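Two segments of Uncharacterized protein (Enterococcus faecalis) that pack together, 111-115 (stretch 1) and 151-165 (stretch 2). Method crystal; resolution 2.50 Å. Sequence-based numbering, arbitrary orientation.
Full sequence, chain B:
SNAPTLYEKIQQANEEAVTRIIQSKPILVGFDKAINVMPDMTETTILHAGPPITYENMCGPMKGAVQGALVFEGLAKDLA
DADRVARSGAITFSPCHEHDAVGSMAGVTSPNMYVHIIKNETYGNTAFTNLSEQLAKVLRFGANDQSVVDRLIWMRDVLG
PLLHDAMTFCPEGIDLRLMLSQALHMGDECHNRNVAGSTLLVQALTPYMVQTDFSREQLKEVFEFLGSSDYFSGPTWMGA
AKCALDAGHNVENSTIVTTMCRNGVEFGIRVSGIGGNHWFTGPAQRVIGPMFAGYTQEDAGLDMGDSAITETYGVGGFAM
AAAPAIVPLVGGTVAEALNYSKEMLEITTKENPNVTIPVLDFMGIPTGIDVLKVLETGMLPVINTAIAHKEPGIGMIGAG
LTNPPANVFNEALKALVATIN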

ATOM      1  N   PRO B 111      -5.275 -33.003  -1.743  1.00 54.47           N
ATOM      2  CA  PRO B 111      -4.051 -33.305  -2.485  1.00 55.20           C
ATOM      3  C   PRO B 111      -3.810 -32.489  -3.751  1.00 56.90           C
ATOM      4  O   PRO B 111      -2.654 -32.143  -4.027  1.00 57.55           O
ATOM      5  CB  PRO B 111      -4.225 -34.764  -2.842  1.00 54.90           C
ATOM      6  CG  PRO B 111      -4.990 -35.316  -1.700  1.00 54.55           C
ATOM      7  CD  PRO B 111      -5.907 -34.229  -1.226  1.00 54.43           C
ATOM      8  N   ASN B 112      -4.864 -32.171  -4.508  1.00 57.85           N
ATOM      9  CA  ASN B 112      -4.689 -31.463  -5.793  1.00 58.67           C
ATOM     10  C   ASN B 112      -4.886 -29.943  -5.806  1.00 59.35           C
ATOM     11  O   ASN B 112      -4.838 -29.310  -6.866  1.00 59.14           O
ATOM     12  CB  ASN B 112      -5.505 -32.127  -6.891  1.00 58.80           C
ATOM     13  CG  ASN B 112      -4.996 -33.493  -7.206  1.00 58.97           C
ATOM     14  OD1 ASN B 112      -3.890 -33.644  -7.721  1.00 59.75           O
ATOM     15  ND2 ASN B 112      -5.774 -34.507  -6.870  1.00 58.53           N
HETATM   16  N   MSE B 113      -5.092 -29.353  -4.635  1.00 59.71           N
HETATM   17  CA  MSE B 113      -5.036 -27.910  -4.540  1.00 60.33           C
HETATM   18  C   MSE B 113      -3.584 -27.482  -4.536  1.00 58.74           C
HETATM   19  O   MSE B 113      -2.723 -28.220  -4.059  1.00 58.06           O
HETATM   20  CB  MSE B 113      -5.736 -27.424  -3.285  1.00 60.81           C
HETATM   21  CG  MSE B 113      -7.217 -27.589  -3.391  1.00 62.19           C
HETATM   22 SE   MSE B 113      -8.117 -27.294  -1.699  0.70 63.88          SE
HETATM   23  CE  MSE B 113      -9.400 -28.747  -1.862  1.00 61.64           C
ATOM     24  N   TYR B 114      -3.314 -26.301  -5.087  1.00 57.39           N
ATOM     25  CA  TYR B 114      -1.974 -25.750  -5.043  1.00 55.68           C
ATOM     26  C   TYR B 114      -1.774 -25.034  -3.724  1.00 54.73           C
ATOM     27  O   TYR B 114      -2.711 -24.427  -3.206  1.00 55.06           O
ATOM     28  CB  TYR B 114      -1.750 -24.811  -6.220  1.00 55.64           C
ATOM     29  CG  TYR B 114      -1.184 -25.541  -7.385  1.00 55.22           C
ATOM     30  CD1 TYR B 114      -2.004 -26.319  -8.202  1.00 56.14           C
ATOM     31  CD2 TYR B 114       0.177 -25.509  -7.648  1.00 54.88           C
ATOM     32  CE1 TYR B 114      -1.469 -27.048  -9.279  1.00 55.63           C
ATOM     33  CE2 TYR B 114       0.719 -26.216  -8.719  1.00 55.12           C
ATOM     34  CZ  TYR B 114      -0.110 -26.987  -9.522  1.00 55.46           C
ATOM     35  OH  TYR B 114       0.418 -27.691 -10.564  1.00 55.55           O
ATOM     36  N   VAL B 115      -0.563 -25.131  -3.176  1.00 53.15           N
ATOM     37  CA  VAL B 115      -0.196 -24.427  -1.941  1.00 51.92           C
ATOM     38  C   VAL B 115       1.063 -23.570  -2.127  1.00 50.58           C
ATOM     39  O   VAL B 115       1.886 -23.894  -2.975  1.00 49.94           O
ATOM     40  CB  VAL B 115       0.023 -25.416  -0.751  1.00 51.85           C
ATOM     41  CG1 VAL B 115      -1.294 -25.988  -0.278  1.00 51.60           C
ATOM     42  CG2 VAL B 115       0.997 -26.544  -1.125  1.00 52.11           C
ATOM     43  N   ARG B 151     -13.871 -23.385 -10.836  1.00 53.54           N
ATOM     44  CA  ARG B 151     -12.780 -22.492 -10.458  1.00 53.39           C
ATOM     45  C   ARG B 151     -11.623 -23.216  -9.769  1.00 53.55           C
ATOM     46  O   ARG B 151     -10.456 -22.899 -10.007  1.00 53.54           O
ATOM     47  CB  ARG B 151     -13.264 -21.380  -9.552  1.00 53.12           C
ATOM     48  CG  ARG B 151     -12.137 -20.424  -9.121  1.00 53.88           C
ATOM     49  CD  ARG B 151     -12.751 -19.266  -8.409  1.00 54.16           C
ATOM     50  NE  ARG B 151     -14.106 -19.122  -8.922  1.00 56.07           N
ATOM     51  CZ  ARG B 151     -14.617 -18.007  -9.430  1.00 57.52           C
ATOM     52  NH1 ARG B 151     -13.899 -16.879  -9.469  1.00 58.28           N
ATOM     53  NH2 ARG B 151     -15.867 -18.016  -9.873  1.00 58.12           N
ATOM     54  N   LEU B 152     -11.946 -24.170  -8.904  1.00 53.54           N
ATOM     55  CA  LEU B 152     -10.930 -25.010  -8.295  1.00 53.79           C
ATOM     56  C   LEU B 152     -10.076 -25.749  -9.337  1.00 54.18           C
ATOM     57  O   LEU B 152      -8.864 -25.916  -9.152  1.00 53.36           O
ATOM     58  CB  LEU B 152     -11.578 -26.033  -7.364  1.00 54.01           C
ATOM     59  CG  LEU B 152     -11.747 -25.641  -5.905  1.00 54.27           C
ATOM     60  CD1 LEU B 152     -11.040 -26.686  -5.072  1.00 54.60           C
ATOM     61  CD2 LEU B 152     -11.140 -24.283  -5.597  1.00 54.42           C
ATOM     62  N   ILE B 153     -10.714 -26.210 -10.411  1.00 54.47           N
ATOM     63  CA  ILE B 153     -10.016 -26.924 -11.487  1.00 55.66           C
ATOM     64  C   ILE B 153      -9.173 -25.974 -12.335  1.00 56.57           C
ATOM     65  O   ILE B 153      -8.053 -26.299 -12.734  1.00 56.25           O
ATOM     66  CB  ILE B 153     -11.007 -27.695 -12.383  1.00 55.54           C
ATOM     67  CG1 ILE B 153     -11.611 -28.852 -11.598  1.00 55.31           C
ATOM     68  CG2 ILE B 153     -10.324 -28.221 -13.644  1.00 55.35           C
ATOM     69  CD1 ILE B 153     -12.894 -29.347 -12.171  1.00 55.09           C
ATOM     70  N   TRP B 154      -9.725 -24.794 -12.592  1.00 57.82           N
ATOM     71  CA  TRP B 154      -9.010 -23.732 -13.272  1.00 58.32           C
ATOM     72  C   TRP B 154      -7.744 -23.383 -12.497  1.00 59.28           C
ATOM     73  O   TRP B 154      -6.667 -23.236 -13.067  1.00 59.67           O
ATOM     74  CB  TRP B 154      -9.911 -22.513 -13.396  1.00 57.57           C
ATOM     75  CG  TRP B 154      -9.269 -21.350 -14.087  1.00 57.74           C
ATOM     76  CD1 TRP B 154      -9.249 -21.103 -15.428  1.00 57.40           C
ATOM     77  CD2 TRP B 154      -8.566 -20.264 -13.467  1.00 57.62           C
ATOM     78  NE1 TRP B 154      -8.569 -19.937 -15.682  1.00 57.45           N
ATOM     79  CE2 TRP B 154      -8.141 -19.402 -14.495  1.00 57.58           C
ATOM     80  CE3 TRP B 154      -8.248 -19.942 -12.145  1.00 57.85           C
ATOM     81  CZ2 TRP B 154      -7.415 -18.241 -14.241  1.00 57.27           C
ATOM     82  CZ3 TRP B 154      -7.527 -18.782 -11.900  1.00 57.34           C
ATOM     83  CH2 TRP B 154      -7.121 -17.953 -12.939  1.00 57.20           C
HETATM   84  N   MSE B 155      -7.869 -23.273 -11.187  1.00 60.43           N
HETATM   85  CA  MSE B 155      -6.711 -22.969 -10.355  1.00 62.13           C
HETATM   86  C   MSE B 155      -5.661 -24.075 -10.313  1.00 60.98           C
HETATM   87  O   MSE B 155      -4.497 -23.815 -10.035  1.00 60.94           O
HETATM   88  CB  MSE B 155      -7.152 -22.648  -8.943  1.00 62.22           C
HETATM   89  CG  MSE B 155      -7.988 -21.407  -8.860  1.00 64.05           C
HETATM   90 SE   MSE B 155      -8.559 -21.207  -7.027  0.90 66.89          SE
HETATM   91  CE  MSE B 155      -6.968 -20.371  -6.241  1.00 64.84           C
ATOM     92  N   ARG B 156      -6.053 -25.314 -10.575  1.00 60.08           N
ATOM     93  CA  ARG B 156      -5.053 -26.370 -10.559  1.00 59.08           C
ATOM     94  C   ARG B 156      -4.586 -26.760 -11.957  1.00 58.23           C
ATOM     95  O   ARG B 156      -3.565 -27.429 -12.100  1.00 58.95           O
ATOM     96  CB  ARG B 156      -5.534 -27.608  -9.806  1.00 58.77           C
ATOM     97  CG  ARG B 156      -6.604 -28.363 -10.524  1.00 57.97           C
ATOM     98  CD  ARG B 156      -6.294 -29.834 -10.634  1.00 57.06           C
ATOM     99  NE  ARG B 156      -6.918 -30.275 -11.865  1.00 56.63           N
ATOM    100  CZ  ARG B 156      -8.038 -30.981 -11.949  1.00 55.97           C
ATOM    101  NH1 ARG B 156      -8.674 -31.412 -10.865  1.00 55.40           N
ATOM    102  NH2 ARG B 156      -8.502 -31.269 -13.145  1.00 55.72           N
ATOM    103  N   ASP B 157      -5.328 -26.342 -12.979  1.00 56.41           N
ATOM    104  CA  ASP B 157      -4.968 -26.668 -14.354  1.00 54.38           C
ATOM    105  C   ASP B 157      -4.141 -25.552 -14.961  1.00 53.95           C
ATOM    106  O   ASP B 157      -3.243 -25.797 -15.774  1.00 53.71           O
ATOM    107  CB  ASP B 157      -6.217 -26.882 -15.203  1.00 53.63           C
ATOM    108  CG  ASP B 157      -6.783 -28.282 -15.073  1.00 52.92           C
ATOM    109  OD1 ASP B 157      -6.341 -29.037 -14.177  1.00 52.43           O
ATOM    110  OD2 ASP B 157      -7.673 -28.612 -15.880  1.00 51.93           O
ATOM    111  N   VAL B 158      -4.460 -24.320 -14.568  1.00 52.87           N
ATOM    112  CA  VAL B 158      -3.792 -23.164 -15.128  1.00 51.87           C
ATOM    113  C   VAL B 158      -3.129 -22.240 -14.086  1.00 51.71           C
ATOM    114  O   VAL B 158      -1.908 -22.280 -13.934  1.00 52.00           O
ATOM    115  CB  VAL B 158      -4.676 -22.437 -16.210  1.00 51.54           C
ATOM    116  CG1 VAL B 158      -6.093 -23.009 -16.264  1.00 50.37           C
ATOM    117  CG2 VAL B 158      -4.643 -20.911 -16.062  1.00 50.23           C
ATOM    118  N   LEU B 159      -3.900 -21.434 -13.368  1.00 50.86           N
ATOM    119  CA  LEU B 159      -3.323 -20.570 -12.346  1.00 51.24           C
ATOM    120  C   LEU B 159      -2.180 -21.212 -11.532  1.00 51.85           C
ATOM    121  O   LEU B 159      -1.078 -20.668 -11.436  1.00 52.26           O
ATOM    122  CB  LEU B 159      -4.406 -20.094 -11.393  1.00 50.87           C
ATOM    123  CG  LEU B 159      -3.885 -19.224 -10.250  1.00 51.01           C
ATOM    124  CD1 LEU B 159      -3.228 -17.900 -10.719  1.00 49.86           C
ATOM    125  CD2 LEU B 159      -5.037 -18.964  -9.280  1.00 51.62           C
ATOM    126  N   GLY B 160      -2.449 -22.370 -10.947  1.00 52.44           N
ATOM    127  CA  GLY B 160      -1.434 -23.125 -10.207  1.00 52.57           C
ATOM    128  C   GLY B 160      -0.109 -23.365 -10.917  1.00 52.53           C
ATOM    129  O   GLY B 160       0.935 -22.915 -10.447  1.00 52.12           O
ATOM    130  N   PRO B 161      -0.139 -24.105 -12.039  1.00 52.84           N
ATOM    131  CA  PRO B 161       1.035 -24.343 -12.871  1.00 52.64           C
ATOM    132  C   PRO B 161       1.757 -23.056 -13.259  1.00 52.28           C
ATOM    133  O   PRO B 161       2.988 -22.976 -13.194  1.00 51.66           O
ATOM    134  CB  PRO B 161       0.436 -25.005 -14.106  1.00 53.30           C
ATOM    135  CG  PRO B 161      -0.749 -25.737 -13.582  1.00 52.96           C
ATOM    136  CD  PRO B 161      -1.328 -24.799 -12.567  1.00 53.11           C
ATOM    137  N   LEU B 162       0.990 -22.045 -13.639  1.00 53.02           N
ATOM    138  CA  LEU B 162       1.556 -20.738 -13.933  1.00 52.55           C
ATOM    139  C   LEU B 162       2.389 -20.266 -12.746  1.00 52.84           C
ATOM    140  O   LEU B 162       3.525 -19.835 -12.915  1.00 53.25           O
ATOM    141  CB  LEU B 162       0.450 -19.741 -14.244  1.00 52.52           C
ATOM    142  CG  LEU B 162       0.812 -18.433 -14.973  1.00 53.24           C
ATOM    143  CD1 LEU B 162      -0.376 -17.484 -15.000  1.00 52.58           C
ATOM    144  CD2 LEU B 162       1.986 -17.726 -14.342  1.00 53.16           C
ATOM    145  N   LEU B 163       1.843 -20.356 -11.543  1.00 52.80           N
ATOM    146  CA  LEU B 163       2.565 -19.842 -10.393  1.00 53.49           C
ATOM    147  C   LEU B 163       3.840 -20.608 -10.156  1.00 53.65           C
ATOM    148  O   LEU B 163       4.886 -20.016  -9.939  1.00 54.88           O
ATOM    149  CB  LEU B 163       1.715 -19.863  -9.130  1.00 54.23           C
ATOM    150  CG  LEU B 163       1.133 -18.495  -8.791  1.00 55.17           C
ATOM    151  CD1 LEU B 163       1.768 -17.514  -9.714  1.00 54.25           C
ATOM    152  CD2 LEU B 163      -0.386 -18.463  -8.943  1.00 55.66           C
ATOM    153  N   HIS B 164       3.741 -21.925 -10.204  1.00 54.21           N
ATOM    154  CA  HIS B 164       4.876 -22.820 -10.002  1.00 55.31           C
ATOM    155  C   HIS B 164       5.998 -22.499 -10.973  1.00 55.12           C
ATOM    156  O   HIS B 164       7.158 -22.400 -10.573  1.00 54.79           O
ATOM    157  CB  HIS B 164       4.416 -24.259 -10.225  1.00 56.37           C
ATOM    158  CG  HIS B 164       5.527 -25.257 -10.344  1.00 58.02           C
ATOM    159  ND1 HIS B 164       6.063 -25.913  -9.253  1.00 59.33           N
ATOM    160  CD2 HIS B 164       6.157 -25.763 -11.431  1.00 58.41           C
ATOM    161  CE1 HIS B 164       6.988 -26.766  -9.661  1.00 59.29           C
ATOM    162  NE2 HIS B 164       7.069 -26.689 -10.978  1.00 58.90           N
ATOM    163  N   ASP B 165       5.640 -22.351 -12.250  1.00 54.32           N
ATOM    164  CA  ASP B 165       6.606 -22.045 -13.287  1.00 54.22           C
ATOM    165  C   ASP B 165       7.247 -20.665 -13.051  1.00 54.33           C
ATOM    166  O   ASP B 165       8.463 -20.498 -13.142  1.00 53.55           O
ATOM    167  CB  ASP B 165       5.949 -22.148 -14.668  1.00 54.53           C
ATOM    168  CG  ASP B 165       5.586 -23.596 -15.041  1.00 56.14           C
ATOM    169  OD1 ASP B 165       5.287 -23.851 -16.237  1.00 56.30           O
ATOM    170  OD2 ASP B 165       5.606 -24.490 -14.146  1.00 55.95           O
TER

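The short segment 111-115 packs against the helix 151-165 through van der Waals and CH-pi contacts; no hydrogen bond or salt bridge crosses between them. Together the two sides bury 314 Å², and Tyr114, the first residue of a strand that continues beyond the segment, accounts for the largest share. The backbones come close at two points, with CA atoms 6.2 Å apart for Met113 and Arg156 and 5.8 Å apart for Tyr114 and Gly160.

The central interaction is between the Tyr114 ring and the backbone of Gly160. The CA-to-CB bond of Tyr114 points toward the helix, and the ring lies with one face over the glycine: Gly160 CA sits 3.7 Å from the ring centroid, only 9° off the ring normal, which places a CH group over the pi system. The carbonyl carbon, Gly160 C, is 3.7 Å from Tyr114 CE2. Glycine suits this position because the space a side chain would need is already filled by the ring; an ideally placed CB on Gly160 would lie 2.4 Å from Tyr114 CD1, a clash. The chi1 of Tyr114, -91°, falls between the usual wells.

Van der Waals contacts extend the packing to both sides of this point along the helix. The next residue, Pro161, continues the surface beneath the ring, with Pro161 CD 3.9 Å from Tyr114 CZ and Pro161 CG 3.8 Å from Tyr114 OH. His164, one turn further on, makes a marginal contact through its CB, 4.4 Å from Tyr114 CE2, while its ND1 is hydrogen-bonded elsewhere in the structure. Toward the start of the helical segment, the selenomethionine Met113 begins with its CA-to-CB bond directed away from the helix, yet its long, flexible chain brings CE to 4.2 Å from Leu152 CD1. Leu152 starts out sideways, and its end comes nearer, so two buried apolar side chains meet.

Polar atoms also take part, but through packing alone. Asn112 O lies 3.5 Å from Arg156 CB, and Tyr114 CE1 lies 3.5 Å from Arg156 O; the aliphatic part of Arg156 packs against the ring as well, with its CB 4.1 Å from Tyr114 CD1. The charged end of Arg156 is occupied within its own helix, where NE forms a salt bridge with Asp157 OD1 at 2.7 Å, supplemented by a weak hydrogen bond from NH2 to the same OD1 at 3.3 Å. The methylenes of Arg156 meanwhile pack against the neighbouring segment, its CD lying 4.5 Å from Asn112 CB. The side-chain OD1 and ND2 of Asn112 are likewise hydrogen-bonded elsewhere in the structure.

The helix is irregular where the tyrosine rests on it. A wider pi-type turn spans 155-159, and Gly160 N donates to Met155 O at 2.7 Å, reaching back five residues. Pro161 has no amide hydrogen to donate, and the helix is kinked there. The Tyr114 ring covers Gly160 and Pro161 just beyond the wide turn.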